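Local coordinates for extracellular solute-binding protein family 1 (Alicyclobacillus acidocaldarius subsp. acidocaldarius, PDB 4OVJ) that probably binds a solute, perhaps a sugar, outside the cell and hands it to an ABC-type importer in the membrane, at residues A[151-155]-A[156-160]; A[298-301]-A[302-306]; A[312-315]-A[316-320]; A[325-328]-A[329-333]; A[337-340]-A[341-345]. All blocks are in the same frame, centred on the assembly; numbering follows the deposited sequence. Where two conformers were deposited one is given.

Interaction 1 (A[151-155]-A[156-160]); sequences AGYHG and QRVSW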
loop_
_atom_site.group_PDB
_atom_site.type_symbol
_atom_site.label_atom_id
_atom_site.label_comp_id
_atom_site.label_asym_id
_atom_site.label_seq_id
_atom_site.Cartn_x
_atom_site.Cartn_y
_atom_site.Cartn_z
ATOM N N ALA A 151 9.021 28.296 -2.369
ATOM C CA ALA A 151 8.470 28.336 -3.719
ATOM C C ALA A 151 6.971 28.602 -3.710
ATOM O O ALA A 151 6.326 28.502 -4.742
ATOM C CB ALA A 151 8.755 27.029 -4.444
ATOM N N GLY A 152 6.415 28.946 -2.547
ATOM C CA GLY A 152 4.987 29.173 -2.423
ATOM C C GLY A 152 4.138 27.927 -2.604
ATOM O O GLY A 152 2.978 28.019 -3.020
ATOM N N TYR A 153 4.716 26.766 -2.288
ATOM C CA TYR A 153 4.008 25.497 -2.347
ATOM C C TYR A 153 3.624 25.036 -0.945
ATOM O O TYR A 153 4.485 24.897 -0.080
ATOM C CB TYR A 153 4.855 24.419 -3.025
ATOM C CG TYR A 153 4.104 23.110 -3.074
ATOM C CD1 TYR A 153 3.047 22.947 -3.941
ATOM C CD2 TYR A 153 4.411 22.066 -2.205
ATOM C CE1 TYR A 153 2.323 21.770 -3.976
ATOM C CE2 TYR A 153 3.699 20.888 -2.232
ATOM C CZ TYR A 153 2.648 20.750 -3.125
ATOM O OH TYR A 153 1.922 19.594 -3.160
ATOM N N HIS A 154 2.336 24.766 -0.736
ATOM C CA HIS A 154 1.809 24.460 0.586
ATOM C C HIS A 154 0.989 23.170 0.639
ATOM O O HIS A 154 0.142 23.001 1.522
ATOM C CB HIS A 154 0.971 25.648 1.073
ATOM C CG HIS A 154 1.717 26.943 1.052
ATOM N ND1 HIS A 154 1.237 28.068 0.424
ATOM C CD2 HIS A 154 2.933 27.275 1.545
ATOM C CE1 HIS A 154 2.109 29.048 0.562
ATOM N NE2 HIS A 154 3.152 28.591 1.225
ATOM N N GLY A 155 1.235 22.268 -0.311
ATOM C CA GLY A 155 0.719 20.910 -0.236
ATOM C C GLY A 155 -0.464 20.560 -1.110
ATOM O O GLY A 155 -0.955 19.431 -1.052
ATOM N N GLN A 156 -0.912 21.497 -1.933
ATOM C CA GLN A 156 -2.036 21.234 -2.832
ATOM C C GLN A 156 -1.623 20.212 -3.875
ATOM O O GLN A 156 -0.446 20.120 -4.253
ATOM C CB GLN A 156 -2.534 22.527 -3.497
ATOM C CG GLN A 156 -1.684 23.062 -4.643
ATOM C CD GLN A 156 -0.566 24.020 -4.234
ATOM O OE1 GLN A 156 -0.212 24.196 -3.036
ATOM N NE2 GLN A 156 0.028 24.631 -5.245
ATOM N N ARG A 157 -2.586 19.446 -4.364
ATOM C CA ARG A 157 -2.267 18.489 -5.398
ATOM C C ARG A 157 -2.016 19.230 -6.707
ATOM O O ARG A 157 -2.780 20.140 -7.067
ATOM C CB ARG A 157 -3.365 17.470 -5.567
ATOM C CG ARG A 157 -2.853 16.187 -6.178
ATOM C CD ARG A 157 -3.972 15.184 -6.390
ATOM N NE ARG A 157 -3.407 13.889 -6.739
ATOM C CZ ARG A 157 -4.109 12.852 -7.163
ATOM N NH1 ARG A 157 -5.434 12.942 -7.262
ATOM N NH2 ARG A 157 -3.487 11.718 -7.462
ATOM N N VAL A 158 -0.975 18.833 -7.429
ATOM C CA VAL A 158 -0.618 19.502 -8.664
ATOM C C VAL A 158 -0.385 18.493 -9.777
ATOM O O VAL A 158 -0.291 17.298 -9.517
ATOM C CB VAL A 158 0.651 20.369 -8.496
ATOM C CG1 VAL A 158 0.386 21.551 -7.579
ATOM C CG2 VAL A 158 1.809 19.540 -7.981
ATOM N N SER A 159 -0.293 18.988 -11.004
ATOM C CA SER A 159 0.072 18.149 -12.139
ATOM C C SER A 159 1.572 17.883 -12.141
ATOM O O SER A 159 2.345 18.596 -11.500
ATOM C CB SER A 159 -0.284 18.824 -13.447
ATOM O OG SER A 159 0.559 19.941 -13.631
ATOM N N TRP A 160 1.985 16.875 -12.895
ATOM C CA TRP A 160 3.418 16.579 -13.030
ATOM C C TRP A 160 4.211 17.796 -13.538
ATOM O O TRP A 160 5.299 18.089 -13.039
ATOM C CB TRP A 160 3.635 15.401 -13.983
ATOM C CG TRP A 160 3.267 14.062 -13.439
ATOM C CD1 TRP A 160 2.284 13.253 -13.886
ATOM C CD2 TRP A 160 3.921 13.349 -12.385
ATOM N NE1 TRP A 160 2.249 12.099 -13.166
ATOM C CE2 TRP A 160 3.261 12.124 -12.242
ATOM C CE3 TRP A 160 5.005 13.635 -11.541
ATOM C CZ2 TRP A 160 3.637 11.178 -11.295
ATOM C CZ3 TRP A 160 5.386 12.697 -10.609
ATOM C CH2 TRP A 160 4.707 11.473 -10.495
HETATM O O HOH W 1 0.541 27.080 -2.450
HETATM O O HOH W 2 -2.306 24.311 -0.386
#
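Y153 OH donates a short hydrogen bond of 2.7 Å to the backbone oxygen Q156 O, closing a small loop over H154 and G155. The hydroxyl approaches from above the carbonyl plane, 36° out of it; with its CG opposite the backbone N (chi1 180°), the tyrosine points its ring along the chain toward Q156. G155 N sits over one face of that ring, 3.4 Å above its plane and toward the rim. The Q156 side chain bends at chi2 and folds back across the same tyrosine, its amide plane turned 42° from the ring and OE1 3.6 Å from Y153 CD1. Glutamine suits this place because OE1 can collect several donors: a water 3.0 Å from Q156 OE1 donates to it and also to G152 O, and H154 N adds a weak, long bond. At the edge of the ring V158 CG1 packs on Y153 CE1 at 4.1 Å, while W163 and Y143 meet the tyrosine edge-to-face, so its apolar part is buried and its hydroxyl satisfied. Glycine at G155 fits backbone angles that would press a CB against the preceding carbonyl oxygen. G152, with positive phi, is the C-prime residue of a Schellman motif ending helix 145-149, and S159 is the N-cap of helix 160-174: a helix-to-helix connection in which a Schellman end and a serine N-cap frame the tyrosine's bond.

Interaction 2 (A[298-301]-A[302-306]); sequences WSIY and SKTKY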
loop_
_atom_site.group_PDB
_atom_site.type_symbol
_atom_site.label_atom_id
_atom_site.label_comp_id
_atom_site.label_asym_id
_atom_site.label_seq_id
_atom_site.Cartn_x
_atom_site.Cartn_y
_atom_site.Cartn_z
ATOM N N TRP A 298 -9.227 -9.616 6.311
ATOM C CA TRP A 298 -9.930 -10.580 7.145
ATOM C C TRP A 298 -10.910 -11.344 6.257
ATOM O O TRP A 298 -11.694 -10.737 5.536
ATOM C CB TRP A 298 -10.729 -9.911 8.259
ATOM C CG TRP A 298 -9.976 -8.994 9.148
ATOM C CD1 TRP A 298 -10.321 -7.712 9.439
ATOM C CD2 TRP A 298 -8.765 -9.258 9.868
ATOM N NE1 TRP A 298 -9.415 -7.161 10.301
ATOM C CE2 TRP A 298 -8.444 -8.085 10.580
ATOM C CE3 TRP A 298 -7.917 -10.367 9.980
ATOM C CZ2 TRP A 298 -7.313 -7.990 11.378
ATOM C CZ3 TRP A 298 -6.801 -10.269 10.785
ATOM C CH2 TRP A 298 -6.513 -9.094 11.474
ATOM N N SER A 299 -10.868 -12.672 6.352
ATOM C CA SER A 299 -11.791 -13.540 5.642
ATOM C C SER A 299 -12.401 -14.536 6.643
ATOM O O SER A 299 -11.840 -14.800 7.713
ATOM C CB SER A 299 -11.058 -14.291 4.531
ATOM O OG SER A 299 -10.610 -13.434 3.480
ATOM N N ILE A 300 -13.551 -15.076 6.282
ATOM C CA ILE A 300 -14.258 -16.048 7.097
ATOM C C ILE A 300 -14.405 -17.346 6.300
ATOM O O ILE A 300 -14.669 -17.321 5.099
ATOM C CB ILE A 300 -15.635 -15.511 7.525
ATOM C CG1 ILE A 300 -15.471 -14.260 8.382
ATOM C CG2 ILE A 300 -16.443 -16.563 8.302
ATOM C CD1 ILE A 300 -16.761 -13.536 8.702
ATOM N N TYR A 301 -14.245 -18.477 6.985
ATOM C CA TYR A 301 -14.413 -19.787 6.366
ATOM C C TYR A 301 -15.835 -19.960 5.857
ATOM O O TYR A 301 -16.793 -19.729 6.595
ATOM C CB TYR A 301 -14.112 -20.864 7.398
ATOM C CG TYR A 301 -14.116 -22.294 6.919
ATOM C CD1 TYR A 301 -13.693 -22.634 5.644
ATOM C CD2 TYR A 301 -14.490 -23.317 7.788
ATOM C CE1 TYR A 301 -13.678 -23.959 5.225
ATOM C CE2 TYR A 301 -14.466 -24.638 7.389
ATOM C CZ TYR A 301 -14.062 -24.958 6.112
ATOM O OH TYR A 301 -14.049 -26.282 5.727
ATOM N N SER A 302 -15.976 -20.416 4.612
ATOM C CA SER A 302 -17.297 -20.590 4.022
ATOM C C SER A 302 -18.155 -21.553 4.835
ATOM O O SER A 302 -19.373 -21.437 4.837
ATOM C CB SER A 302 -17.179 -21.131 2.595
ATOM O OG SER A 302 -16.428 -22.335 2.591
ATOM N N LYS A 303 -17.519 -22.510 5.497
ATOM C CA LYS A 303 -18.248 -23.558 6.212
ATOM C C LYS A 303 -18.225 -23.385 7.715
ATOM O O LYS A 303 -18.497 -24.331 8.460
ATOM C CB LYS A 303 -17.702 -24.932 5.832
ATOM C CG LYS A 303 -17.831 -25.225 4.351
ATOM C CD LYS A 303 -17.253 -26.593 4.051
ATOM C CE LYS A 303 -16.911 -26.775 2.594
ATOM N NZ LYS A 303 -16.192 -28.069 2.443
ATOM N N THR A 304 -17.935 -22.175 8.183
ATOM C CA THR A 304 -17.971 -21.934 9.609
ATOM C C THR A 304 -19.360 -22.274 10.164
ATOM O O THR A 304 -20.381 -21.989 9.542
ATOM C CB THR A 304 -17.593 -20.491 9.997
ATOM O OG1 THR A 304 -17.647 -20.381 11.417
ATOM C CG2 THR A 304 -18.545 -19.453 9.410
ATOM N N LYS A 305 -19.382 -22.894 11.337
ATOM C CA LYS A 305 -20.633 -23.162 12.030
ATOM C C LYS A 305 -21.242 -21.908 12.652
ATOM O O LYS A 305 -22.421 -21.915 13.016
ATOM C CB LYS A 305 -20.409 -24.220 13.113
ATOM C CG LYS A 305 -19.992 -25.552 12.522
ATOM C CD LYS A 305 -19.685 -26.594 13.578
ATOM C CE LYS A 305 -19.244 -27.891 12.921
ATOM N NZ LYS A 305 -18.528 -28.759 13.893
ATOM N N TYR A 306 -20.446 -20.840 12.751
ATOM C CA TYR A 306 -20.820 -19.641 13.504
ATOM C C TYR A 306 -20.644 -18.361 12.693
ATOM O O TYR A 306 -19.928 -17.442 13.115
ATOM C CB TYR A 306 -19.970 -19.574 14.769
ATOM C CG TYR A 306 -20.002 -20.853 15.560
ATOM C CD1 TYR A 306 -21.205 -21.358 16.045
ATOM C CD2 TYR A 306 -18.834 -21.572 15.801
ATOM C CE1 TYR A 306 -21.240 -22.536 16.773
ATOM C CE2 TYR A 306 -18.858 -22.751 16.522
ATOM C CZ TYR A 306 -20.064 -23.225 17.000
ATOM O OH TYR A 306 -20.079 -24.384 17.712
HETATM O O HOH W 3 -13.783 -26.849 3.186
#
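The Y301 ring lies against the backbone and side chain of K303, which passes over one of its faces. K303 N stands 3.7 Å above the ring plane, over the centre, and K303 CB makes a CH-pi contact 3.9 Å from the centroid, 25° off the normal. The lysine then runs extended past the phenol, CD 3.6 Å from Y301 OH, until its ammonium and the hydroxyl share a water, 2.6 Å from Y301 OH and in the ring plane. Lysine suits the place because its methylenes can cover an aromatic face while its ammonium reaches the exposed end and a water. A chi1 of -175°, which turns CG away from the backbone N, carries the ring beneath the type I beta turn from Y301 to T304, which follows strand 293-300 and is closed by T304 N bonding to Y301 O at 3.1 Å. Replacing Y301 by an alanine would probably leave the K303 methylenes without a face to lie on and the bridging water without its hydroxyl partner. Across the turn, T304 CG2 meets I300 CG2 at 3.7 Å. T304 OG1 accepts from Y306 N in an ST turn leading to helix 307-319, and is also hydrogen-bonded to D83 OD1.

Interaction 3 (A[312-315]-A[316-320]); sequences LFVN and FLLNN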
loop_
_atom_site.group_PDB
_atom_site.type_symbol
_atom_site.label_atom_id
_atom_site.label_comp_id
_atom_site.label_asym_id
_atom_site.label_seq_id
_atom_site.Cartn_x
_atom_site.Cartn_y
_atom_site.Cartn_z
ATOM N N LEU A 312 -19.348 -10.727 13.641
ATOM C CA LEU A 312 -19.201 -9.839 14.789
ATOM C C LEU A 312 -17.720 -9.644 15.162
ATOM O O LEU A 312 -17.289 -8.532 15.476
ATOM C CB LEU A 312 -20.009 -10.403 15.950
ATOM C CG LEU A 312 -20.173 -9.561 17.206
ATOM C CD1 LEU A 312 -21.269 -10.153 18.079
ATOM C CD2 LEU A 312 -18.840 -9.527 17.915
ATOM N N PHE A 313 -16.936 -10.714 15.092
ATOM C CA PHE A 313 -15.503 -10.633 15.369
ATOM C C PHE A 313 -14.768 -9.792 14.320
ATOM O O PHE A 313 -13.988 -8.905 14.649
ATOM C CB PHE A 313 -14.898 -12.031 15.466
ATOM C CG PHE A 313 -13.430 -12.035 15.760
ATOM C CD1 PHE A 313 -12.940 -11.523 16.955
ATOM C CD2 PHE A 313 -12.538 -12.553 14.855
ATOM C CE1 PHE A 313 -11.580 -11.535 17.216
ATOM C CE2 PHE A 313 -11.182 -12.567 15.104
ATOM C CZ PHE A 313 -10.697 -12.068 16.294
ATOM N N VAL A 314 -15.030 -10.063 13.049
ATOM C CA VAL A 314 -14.419 -9.284 11.984
ATOM C C VAL A 314 -14.816 -7.809 12.098
ATOM O O VAL A 314 -13.975 -6.919 11.963
ATOM C CB VAL A 314 -14.754 -9.875 10.596
ATOM C CG1 VAL A 314 -14.345 -8.933 9.481
ATOM C CG2 VAL A 314 -14.038 -11.209 10.436
ATOM N N ASN A 315 -16.078 -7.551 12.392
ATOM C CA ASN A 315 -16.528 -6.188 12.544
ATOM C C ASN A 315 -15.823 -5.461 13.675
ATOM O O ASN A 315 -15.506 -4.276 13.540
ATOM C CB ASN A 315 -18.028 -6.125 12.788
ATOM C CG ASN A 315 -18.532 -4.711 12.751
ATOM O OD1 ASN A 315 -18.444 -4.037 11.719
ATOM N ND2 ASN A 315 -19.022 -4.227 13.889
ATOM N N PHE A 316 -15.594 -6.175 14.777
ATOM C CA PHE A 316 -14.850 -5.657 15.922
ATOM C C PHE A 316 -13.424 -5.265 15.518
ATOM O O PHE A 316 -12.963 -4.155 15.805
ATOM C CB PHE A 316 -14.815 -6.687 17.057
ATOM C CG PHE A 316 -14.071 -6.222 18.278
ATOM C CD1 PHE A 316 -14.741 -5.523 19.281
ATOM C CD2 PHE A 316 -12.719 -6.509 18.446
ATOM C CE1 PHE A 316 -14.069 -5.109 20.414
ATOM C CE2 PHE A 316 -12.040 -6.094 19.585
ATOM C CZ PHE A 316 -12.722 -5.389 20.559
ATOM N N LEU A 317 -12.735 -6.157 14.822
ATOM C CA LEU A 317 -11.381 -5.869 14.363
ATOM C C LEU A 317 -11.335 -4.661 13.440
ATOM O O LEU A 317 -10.411 -3.873 13.507
ATOM C CB LEU A 317 -10.763 -7.070 13.649
ATOM C CG LEU A 317 -10.537 -8.305 14.516
ATOM C CD1 LEU A 317 -10.011 -9.428 13.639
ATOM C CD2 LEU A 317 -9.621 -8.013 15.696
ATOM N N LEU A 318 -12.343 -4.522 12.594
ATOM C CA LEU A 318 -12.401 -3.423 11.649
ATOM C C LEU A 318 -12.764 -2.098 12.281
ATOM O O LEU A 318 -12.180 -1.085 11.935
ATOM C CB LEU A 318 -13.402 -3.720 10.525
ATOM C CG LEU A 318 -13.047 -4.865 9.577
ATOM C CD1 LEU A 318 -14.278 -5.237 8.765
ATOM C CD2 LEU A 318 -11.903 -4.482 8.656
ATOM N N ASN A 319 -13.751 -2.109 13.168
ATOM C CA ASN A 319 -14.450 -0.864 13.558
ATOM C C ASN A 319 -14.399 -0.482 15.023
ATOM O O ASN A 319 -14.798 0.628 15.386
ATOM C CB ASN A 319 -15.910 -0.941 13.122
ATOM C CG ASN A 319 -16.079 -0.770 11.630
ATOM O OD1 ASN A 319 -15.534 0.163 11.039
ATOM N ND2 ASN A 319 -16.817 -1.670 11.007
ATOM N N ASN A 320 -13.948 -1.383 15.880
ATOM C CA ASN A 320 -13.957 -1.084 17.300
ATOM C C ASN A 320 -12.719 -0.300 17.695
ATOM O O ASN A 320 -11.618 -0.646 17.286
ATOM C CB ASN A 320 -14.077 -2.364 18.120
ATOM C CG ASN A 320 -14.186 -2.084 19.593
ATOM O OD1 ASN A 320 -13.181 -1.915 20.266
ATOM N ND2 ASN A 320 -15.406 -2.027 20.101
#
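F313 and L317, four residues apart on one helix, meet with the leucine over one face of the phenyl ring: L317 CD1 lies 3.7 Å from F313 CE2 and 4.1 Å from the F313 ring centroid, an off-centre CH-pi contact 30° from the normal. The ring reaches that position because its CG is anti to the backbone N (chi1 -180°). One residue on, V314 and L318 lie side by side and point the same way, V314 CG1 to L318 CD1 being 3.8 Å; branched aliphatic groups suit a helix face that must pack closely against a sheet. The polar pair is N315 and N319. N319 ND2 donates to N315 OD1 at 3.0 Å, the acceptor lying in the amide plane of N319 but the donor standing well above the plane of the N315 amide, the two amides being 59° apart. Asparagine can give and take at once: N315 OD1 also accepts from N111 N, while N319 ND2 donates to N111 O and N319 OD1 bonds to T114 and S336, which should help to fix how the two amides are turned. Beneath them run the backbone bonds of the alpha helix, among them L317 N to F313 O at 3.0 Å. Helix 307-319 thus rests with V314, L317 and L318 on W298 of strand 293-300, while F313 and F316 meet F48 of helix 35-51 edge-to-face.

Interaction 4 (A[325-328]-A[329-333]); sequences KALG and LVRGI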
loop_
_atom_site.group_PDB
_atom_site.type_symbol
_atom_site.label_atom_id
_atom_site.label_comp_id
_atom_site.label_asym_id
_atom_site.label_seq_id
_atom_site.Cartn_x
_atom_site.Cartn_y
_atom_site.Cartn_z
ATOM N N LYS A 325 -6.872 0.661 18.950
ATOM C CA LYS A 325 -5.779 0.991 19.861
ATOM C C LYS A 325 -4.809 -0.176 20.035
ATOM O O LYS A 325 -3.588 0.002 20.014
ATOM C CB LYS A 325 -6.334 1.459 21.205
ATOM C CG LYS A 325 -6.949 2.842 21.111
ATOM C CD LYS A 325 -7.491 3.344 22.442
ATOM C CE LYS A 325 -8.121 4.720 22.270
ATOM N NZ LYS A 325 -8.795 5.177 23.518
ATOM N N ALA A 326 -5.353 -1.378 20.166
ATOM C CA ALA A 326 -4.522 -2.570 20.314
ATOM C C ALA A 326 -3.706 -2.839 19.052
ATOM O O ALA A 326 -2.506 -3.103 19.130
ATOM C CB ALA A 326 -5.385 -3.773 20.642
ATOM N N LEU A 327 -4.363 -2.767 17.892
ATOM C CA LEU A 327 -3.721 -3.099 16.613
ATOM C C LEU A 327 -2.712 -2.054 16.178
ATOM O O LEU A 327 -1.704 -2.382 15.536
ATOM C CB LEU A 327 -4.779 -3.274 15.520
ATOM C CG LEU A 327 -5.666 -4.507 15.691
ATOM C CD1 LEU A 327 -6.799 -4.484 14.686
ATOM C CD2 LEU A 327 -4.861 -5.791 15.551
ATOM N N GLY A 328 -2.991 -0.802 16.525
ATOM C CA GLY A 328 -2.131 0.315 16.164
ATOM C C GLY A 328 -1.944 0.476 14.670
ATOM O O GLY A 328 -2.884 0.274 13.886
ATOM N N LEU A 329 -0.718 0.835 14.287
ATOM C CA LEU A 329 -0.361 1.096 12.897
ATOM C C LEU A 329 0.557 0.004 12.352
ATOM O O LEU A 329 1.137 0.143 11.287
ATOM C CB LEU A 329 0.305 2.470 12.763
ATOM C CG LEU A 329 -0.662 3.643 12.628
ATOM C CD1 LEU A 329 -1.154 4.087 13.985
ATOM C CD2 LEU A 329 0.014 4.803 11.907
ATOM N N VAL A 330 0.626 -1.114 13.066
ATOM C CA VAL A 330 1.563 -2.167 12.765
ATOM C C VAL A 330 1.376 -2.709 11.330
ATOM O O VAL A 330 2.341 -2.858 10.585
ATOM C CB VAL A 330 1.448 -3.293 13.847
ATOM C CG1 VAL A 330 2.363 -4.454 13.525
ATOM C CG2 VAL A 330 1.752 -2.734 15.241
ATOM N N ARG A 331 0.131 -2.958 10.935
ATOM C CA ARG A 331 -0.177 -3.469 9.585
ATOM C C ARG A 331 -0.359 -2.379 8.525
ATOM O O ARG A 331 -0.455 -2.668 7.329
ATOM C CB ARG A 331 -1.452 -4.290 9.641
ATOM C CG ARG A 331 -1.316 -5.605 10.380
ATOM C CD ARG A 331 -2.697 -6.209 10.534
ATOM N NE ARG A 331 -2.688 -7.615 10.937
ATOM C CZ ARG A 331 -2.551 -8.063 12.187
ATOM N NH1 ARG A 331 -2.383 -7.235 13.211
ATOM N NH2 ARG A 331 -2.588 -9.363 12.415
ATOM N N GLY A 332 -0.426 -1.136 8.970
ATOM C CA GLY A 332 -0.724 -0.008 8.112
ATOM C C GLY A 332 -1.728 0.928 8.759
ATOM O O GLY A 332 -2.002 0.850 9.958
ATOM N N ILE A 333 -2.275 1.825 7.948
ATOM C CA ILE A 333 -3.271 2.779 8.409
ATOM C C ILE A 333 -4.608 2.064 8.600
ATOM O O ILE A 333 -5.006 1.275 7.748
ATOM C CB ILE A 333 -3.437 3.909 7.388
ATOM C CG1 ILE A 333 -2.112 4.649 7.250
ATOM C CG2 ILE A 333 -4.533 4.869 7.822
ATOM C CD1 ILE A 333 -1.519 4.983 8.597
HETATM O O HOH W 4 -2.106 -4.240 13.324
HETATM O O HOH W 5 -2.523 -1.354 11.652
#
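The R331 guanidinium has a water at its edge, in plane, bonded to NH1; L327 CD2 comes up obliquely, 3.7 Å from R331 NH1. That water accepts from R331 NH1 at 3.0 Å and donates to L327 O at 2.9 Å, so a carbonyl at the helix end is joined to the arginine indirectly. Extended from CG to NE (chi2 172°, chi3 166°), the arginine is long enough to lie across L327 and still reach Q296 through NE and both Q86 and T41 through NH2. Between the two residues the chain makes a type II' beta turn from L327 to V330, just where helix 321-327 ends. G328 has positive phi here, and a CB would clash with L329 N. V330 turns CG2 to L327 O at 3.5 Å. A second water ties the loop together beside the direct bond from G332 N to L329 O, donating to G328 O and G332 O, each at 2.8 Å, and accepting from R331 N. L329 packs on F356 of helix 350-365.

Interaction 5 (A[337-340]-A[341-345]); sequences SSVR and TQLMA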
loop_
_atom_site.group_PDB
_atom_site.type_symbol
_atom_site.label_atom_id
_atom_site.label_comp_id
_atom_site.label_asym_id
_atom_site.label_seq_id
_atom_site.Cartn_x
_atom_site.Cartn_y
_atom_site.Cartn_z
ATOM N N SER A 337 -12.943 4.504 8.790
ATOM C CA SER A 337 -12.978 5.956 9.008
ATOM C C SER A 337 -13.295 6.309 10.463
ATOM O O SER A 337 -12.758 7.286 11.001
ATOM C CB SER A 337 -13.998 6.619 8.085
ATOM O OG SER A 337 -15.308 6.084 8.271
ATOM N N SER A 338 -14.138 5.515 11.114
ATOM C CA SER A 338 -14.490 5.802 12.516
ATOM C C SER A 338 -13.292 5.568 13.443
ATOM O O SER A 338 -13.047 6.356 14.352
ATOM C CB SER A 338 -15.738 5.025 12.965
ATOM O OG SER A 338 -15.538 3.632 12.892
ATOM N N VAL A 339 -12.515 4.516 13.179
ATOM C CA VAL A 339 -11.324 4.222 13.972
ATOM C C VAL A 339 -10.289 5.320 13.760
ATOM O O VAL A 339 -9.705 5.816 14.717
ATOM C CB VAL A 339 -10.738 2.837 13.634
ATOM C CG1 VAL A 339 -9.367 2.650 14.252
ATOM C CG2 VAL A 339 -11.692 1.752 14.093
ATOM N N ARG A 340 -10.073 5.718 12.512
ATOM C CA ARG A 340 -9.134 6.814 12.244
ATOM C C ARG A 340 -9.539 8.084 12.995
ATOM O O ARG A 340 -8.690 8.738 13.622
ATOM C CB ARG A 340 -9.004 7.095 10.757
ATOM C CG ARG A 340 -8.264 5.996 9.994
ATOM C CD ARG A 340 -7.804 6.442 8.616
ATOM N NE ARG A 340 -8.905 6.902 7.793
ATOM C CZ ARG A 340 -9.742 6.113 7.120
ATOM N NH1 ARG A 340 -9.607 4.785 7.127
ATOM N NH2 ARG A 340 -10.725 6.651 6.436
ATOM N N THR A 341 -10.830 8.417 12.950
ATOM C CA THR A 341 -11.334 9.626 13.636
ATOM C C THR A 341 -11.054 9.570 15.139
ATOM O O THR A 341 -10.553 10.539 15.735
ATOM C CB THR A 341 -12.836 9.850 13.353
ATOM O OG1 THR A 341 -13.026 10.075 11.951
ATOM C CG2 THR A 341 -13.374 11.074 14.110
ATOM N N GLN A 342 -11.357 8.431 15.747
ATOM C CA GLN A 342 -11.181 8.270 17.183
ATOM C C GLN A 342 -9.704 8.216 17.588
ATOM O O GLN A 342 -9.328 8.731 18.644
ATOM C CB GLN A 342 -11.975 7.056 17.676
ATOM C CG GLN A 342 -13.472 7.268 17.484
ATOM C CD GLN A 342 -14.323 6.091 17.922
ATOM O OE1 GLN A 342 -14.947 5.418 17.096
ATOM N NE2 GLN A 342 -14.367 5.845 19.225
ATOM N N LEU A 343 -8.858 7.626 16.750
ATOM C CA LEU A 343 -7.427 7.582 17.047
ATOM C C LEU A 343 -6.753 8.950 16.812
ATOM O O LEU A 343 -5.767 9.290 17.500
ATOM C CB LEU A 343 -6.721 6.493 16.245
ATOM C CG LEU A 343 -6.969 5.034 16.638
ATOM C CD1 LEU A 343 -6.233 4.151 15.648
ATOM C CD2 LEU A 343 -6.516 4.690 18.045
HETATM N N MSE A 344 -7.282 9.729 15.864
HETATM C CA MSE A 344 -6.812 11.119 15.643
HETATM C C MSE A 344 -7.081 11.976 16.849
HETATM O O MSE A 344 -6.253 12.834 17.209
HETATM C CB MSE A 344 -7.456 11.774 14.406
HETATM C CG MSE A 344 -6.560 11.508 13.203
HETATM SE SE MSE A 344 -7.231 12.212 11.481
HETATM C CE MSE A 344 -8.937 11.251 11.277
ATOM N N ALA A 345 -8.237 11.769 17.477
ATOM C CA ALA A 345 -8.618 12.513 18.683
ATOM C C ALA A 345 -7.703 12.174 19.852
ATOM O O ALA A 345 -7.365 13.046 20.656
ATOM C CB ALA A 345 -10.070 12.226 19.056
HETATM O O HOH W 6 -14.742 3.256 15.422
#
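S337 O is gripped twice by T341, whose N and OG1 each donate to it at 3.0 Å from opposite faces of the carbonyl plane. Threonine suits this position because OG1, anti to its carbonyl carbon (chi1 -63°), turns back to the preceding turn. The same i to i+4 pattern continues with M344 N to R340 O at 2.8 Å, so 337-345 is a regular alpha helix. Near its start, a water joins S338 OG and Q342 OE1, 2.7 Å from each; S338 OG is also hydrogen-bonded to S336. On the buried side V339 and L343 lie side by side, V339 CG1 3.7 Å from L343 CD1, and both touch P334. Replacing L343 by a serine would probably open a gap beside V339 CG1 and put a polar group into apolar packing. The selenomethionine M344 curls back at its end, CE reaching 4.2 Å from R340 CB, and packs with R340 on F356 of helix 350-365, where N360 holds R340 NE.

How the interactions relate
Interactions 2 to 5 form one connected run, interaction 3 lying on the same side of the chain's centre as 2, 4 and 5. Interaction 1 stands apart, its centre about 47 Å from that of interaction 2 across the chain's centre, which is consistent with the two lobes expected of this family, with the solute cleft probably between them. W298 of interaction 2 links three of them: W298 NE1 is 3.6 Å from L317 CB of interaction 3, and W298 CH2 is 4.0 Å from R331 NH2 of interaction 4. Interaction 3 then meets interaction 5 where V339 CG2 lies 3.5 Å from N319 O. Interactions 4 and 5, with centres about 12 Å apart, touch through K325 CG and L343 CD2 at 3.6 Å.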